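Local coordinates for Methylcobalamin\: coenzyme M methyltransferase (Methanosarcina mazei, PDB 4AY7), which catalyses transfer of a methyl group from a methylated corrinoid to coenzyme M, a zinc-dependent step of methanogenesis, at residues A[215-220]-A[248-253]. Sequence-based numbering, arbitrary orientation.
Sequences SPDLMS and CGNVNP. With ZN (zinc ion), chain C.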
ATOM      1  N   SER A 215      -5.663  -1.388 -12.138  1.00 22.06           N
ATOM      2  CA  SER A 215      -5.494  -2.765 -12.581  1.00 22.84           C
ATOM      3  C   SER A 215      -6.115  -3.024 -13.941  1.00 23.81           C
ATOM      4  O   SER A 215      -7.157  -2.496 -14.245  1.00 22.79           O
ATOM      5  CB  SER A 215      -6.083  -3.707 -11.552  1.00 23.82           C
ATOM      6  OG  SER A 215      -5.991  -5.066 -11.964  1.00 25.08           O
ATOM      7  N   PRO A 216      -5.428  -3.790 -14.811  1.00 23.92           N
ATOM      8  CA  PRO A 216      -6.035  -4.232 -16.049  1.00 25.37           C
ATOM      9  C   PRO A 216      -7.337  -4.984 -15.786  1.00 27.38           C
ATOM     10  O   PRO A 216      -8.134  -5.163 -16.692  1.00 29.03           O
ATOM     11  CB  PRO A 216      -4.957  -5.187 -16.630  1.00 25.63           C
ATOM     12  CG  PRO A 216      -3.689  -4.591 -16.110  1.00 24.53           C
ATOM     13  CD  PRO A 216      -4.066  -4.326 -14.669  1.00 23.71           C
ATOM     14  N   ASP A 217      -7.561  -5.473 -14.567  1.00 29.36           N
ATOM     15  CA  ASP A 217      -8.825  -6.108 -14.288  1.00 30.81           C
ATOM     16  C   ASP A 217      -9.977  -5.100 -14.357  1.00 32.45           C
ATOM     17  O   ASP A 217     -11.105  -5.528 -14.574  1.00 31.77           O
ATOM     18  CB  ASP A 217      -8.842  -6.759 -12.914  1.00 32.55           C
ATOM     19  CG  ASP A 217      -7.871  -7.923 -12.801  1.00 35.14           C
ATOM     20  OD1 ASP A 217      -7.786  -8.691 -13.769  1.00 38.98           O
ATOM     21  OD2 ASP A 217      -7.196  -8.082 -11.750  1.00 36.62           O
ATOM     22  N   LEU A 218      -9.699  -3.798 -14.158  1.00 31.79           N
ATOM     23  CA  LEU A 218     -10.736  -2.725 -14.092  1.00 32.58           C
ATOM     24  C   LEU A 218     -10.557  -1.688 -15.222  1.00 34.80           C
ATOM     25  O   LEU A 218     -11.555  -1.250 -15.771  1.00 36.03           O
ATOM     26  CB  LEU A 218     -10.699  -2.022 -12.731  1.00 32.19           C
ATOM     27  CG  LEU A 218     -11.101  -2.934 -11.544  1.00 32.96           C
ATOM     28  CD1 LEU A 218     -10.692  -2.486 -10.132  1.00 32.21           C
ATOM     29  CD2 LEU A 218     -12.587  -3.181 -11.635  1.00 32.84           C
ATOM     30  N   MET A 219      -9.319  -1.267 -15.522  1.00 32.42           N
ATOM     31  CA  MET A 219      -9.050  -0.286 -16.613  1.00 32.14           C
ATOM     32  C   MET A 219      -8.118  -0.916 -17.660  1.00 31.31           C
ATOM     33  O   MET A 219      -7.137  -1.543 -17.288  1.00 29.01           O
ATOM     34  CB  MET A 219      -8.374   0.979 -16.039  1.00 33.54           C
ATOM     35  CG  MET A 219      -9.226   1.786 -15.088  1.00 35.69           C
ATOM     36  SD  MET A 219     -10.576   2.710 -15.880  1.00 44.47           S
ATOM     37  CE  MET A 219      -9.644   3.739 -17.051  1.00 39.60           C
ATOM     38  N   SER A 220      -8.413  -0.720 -18.942  1.00 30.18           N
ATOM     39  CA  SER A 220      -7.592  -1.179 -20.009  1.00 29.28           C
ATOM     40  C   SER A 220      -6.149  -0.682 -19.877  1.00 28.37           C
ATOM     41  O   SER A 220      -5.936   0.492 -19.521  1.00 27.19           O
ATOM     42  CB  SER A 220      -8.121  -0.688 -21.361  1.00 30.64           C
ATOM     43  OG  SER A 220      -7.888   0.706 -21.560  1.00 30.07           O
ATOM     44  N   CYS A 248      -3.118  -4.335  -7.589  1.00 24.81           N
ATOM     45  CA  CYS A 248      -3.554  -5.706  -7.365  1.00 28.49           C
ATOM     46  C   CYS A 248      -3.852  -6.281  -8.742  1.00 27.79           C
ATOM     47  O   CYS A 248      -4.183  -5.549  -9.671  1.00 29.71           O
ATOM     48  CB  CYS A 248      -4.927  -5.757  -6.628  1.00 31.81           C
ATOM     49  SG  CYS A 248      -5.135  -4.634  -5.246  1.00 39.45           S
ATOM     50  N   GLY A 249      -3.886  -7.589  -8.826  1.00 28.30           N
ATOM     51  CA  GLY A 249      -4.468  -8.221 -10.004  1.00 29.92           C
ATOM     52  C   GLY A 249      -3.413  -8.658 -11.018  1.00 29.24           C
ATOM     53  O   GLY A 249      -2.223  -8.630 -10.734  1.00 27.08           O
ATOM     54  N   ASN A 250      -3.902  -9.069 -12.193  1.00 31.24           N
ATOM     55  CA  ASN A 250      -3.064  -9.540 -13.330  1.00 32.00           C
ATOM     56  C   ASN A 250      -2.458  -8.295 -14.028  1.00 27.63           C
ATOM     57  O   ASN A 250      -2.948  -7.867 -15.057  1.00 28.71           O
ATOM     58  CB  ASN A 250      -3.982 -10.325 -14.302  1.00 36.77           C
ATOM     59  CG  ASN A 250      -4.929 -11.287 -13.565  1.00 41.29           C
ATOM     60  OD1 ASN A 250      -4.509 -12.356 -13.141  1.00 44.99           O
ATOM     61  ND2 ASN A 250      -6.192 -10.888 -13.364  1.00 41.23           N
ATOM     62  N   VAL A 251      -1.440  -7.703 -13.411  1.00 24.32           N
ATOM     63  CA  VAL A 251      -0.794  -6.505 -13.912  1.00 22.53           C
ATOM     64  C   VAL A 251       0.279  -6.773 -14.976  1.00 22.82           C
ATOM     65  O   VAL A 251       0.883  -5.825 -15.385  1.00 23.00           O
ATOM     66  CB  VAL A 251      -0.135  -5.653 -12.788  1.00 21.68           C
ATOM     67  CG1 VAL A 251      -1.168  -5.098 -11.852  1.00 22.50           C
ATOM     68  CG2 VAL A 251       0.901  -6.432 -11.973  1.00 21.94           C
ATOM     69  N   ASN A 252       0.542  -8.011 -15.441  1.00 23.43           N
ATOM     70  CA  ASN A 252       1.600  -8.163 -16.453  1.00 24.22           C
ATOM     71  C   ASN A 252       1.478  -7.240 -17.684  1.00 24.21           C
ATOM     72  O   ASN A 252       2.509  -6.773 -18.206  1.00 23.36           O
ATOM     73  CB  ASN A 252       1.767  -9.592 -16.915  1.00 26.85           C
ATOM     74  CG  ASN A 252       2.520 -10.432 -15.898  1.00 27.69           C
ATOM     75  OD1 ASN A 252       3.352  -9.923 -15.175  1.00 28.98           O
ATOM     76  ND2 ASN A 252       2.119 -11.659 -15.746  1.00 29.31           N
ATOM     77  N   PRO A 253       0.234  -6.942 -18.132  1.00 23.46           N
ATOM     78  CA  PRO A 253       0.129  -6.119 -19.373  1.00 23.90           C
ATOM     79  C   PRO A 253       0.511  -4.653 -19.186  1.00 23.11           C
ATOM     80  O   PRO A 253       0.753  -3.965 -20.169  1.00 25.36           O
ATOM     81  CB  PRO A 253      -1.316  -6.277 -19.793  1.00 24.85           C
ATOM     82  CG  PRO A 253      -1.820  -7.509 -19.059  1.00 25.09           C
ATOM     83  CD  PRO A 253      -1.022  -7.651 -17.807  1.00 24.12           C
TER
HETATM   84 ZN    ZN C 500      -3.518  -6.090  -4.215  1.00 46.90          ZN
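Asp-217 and Asn-250 meet with their side chains crossed at about a right angle, the carboxylate and amide planes 84° apart. Asn-250 ND2 donates to the syn lone pair of Asp-217 OD1 at 2.7 Å, and that oxygen lies only 4° out of the amide plane. Asp-217 OD2 takes a weak hydrogen bond from Asn-250 N (3.5 Å), so the carboxylate spans side chain and main chain of one residue. Ser-215 works on the preceding peptide: with OG anti to its backbone N (chi1 178°), the hydroxyl donates to Cys-248 O at 3.0 Å. Ser-215 OG also accepts from Asp-217 N at 3.1 Å, an ST turn that ties the two polar contacts together. An alanine at Ser-215 would probably leave Cys-248 O and Asp-217 N without this shared partner, so the turn and the metal-ligand peptide would lose this link. Pro-216 lays its ring against the Asn-250 carbonyl, CG 3.5 Å from Asn-250 O, and its CD meets Val-251 CG1 at 4.1 Å. Cys-248 SG binds zinc with His-246 and Cys-325. In this TIM barrel the contact joins the loop between strand 206-210 and helix 221-238 to the segment linking strand 242-246 with helix 252-259.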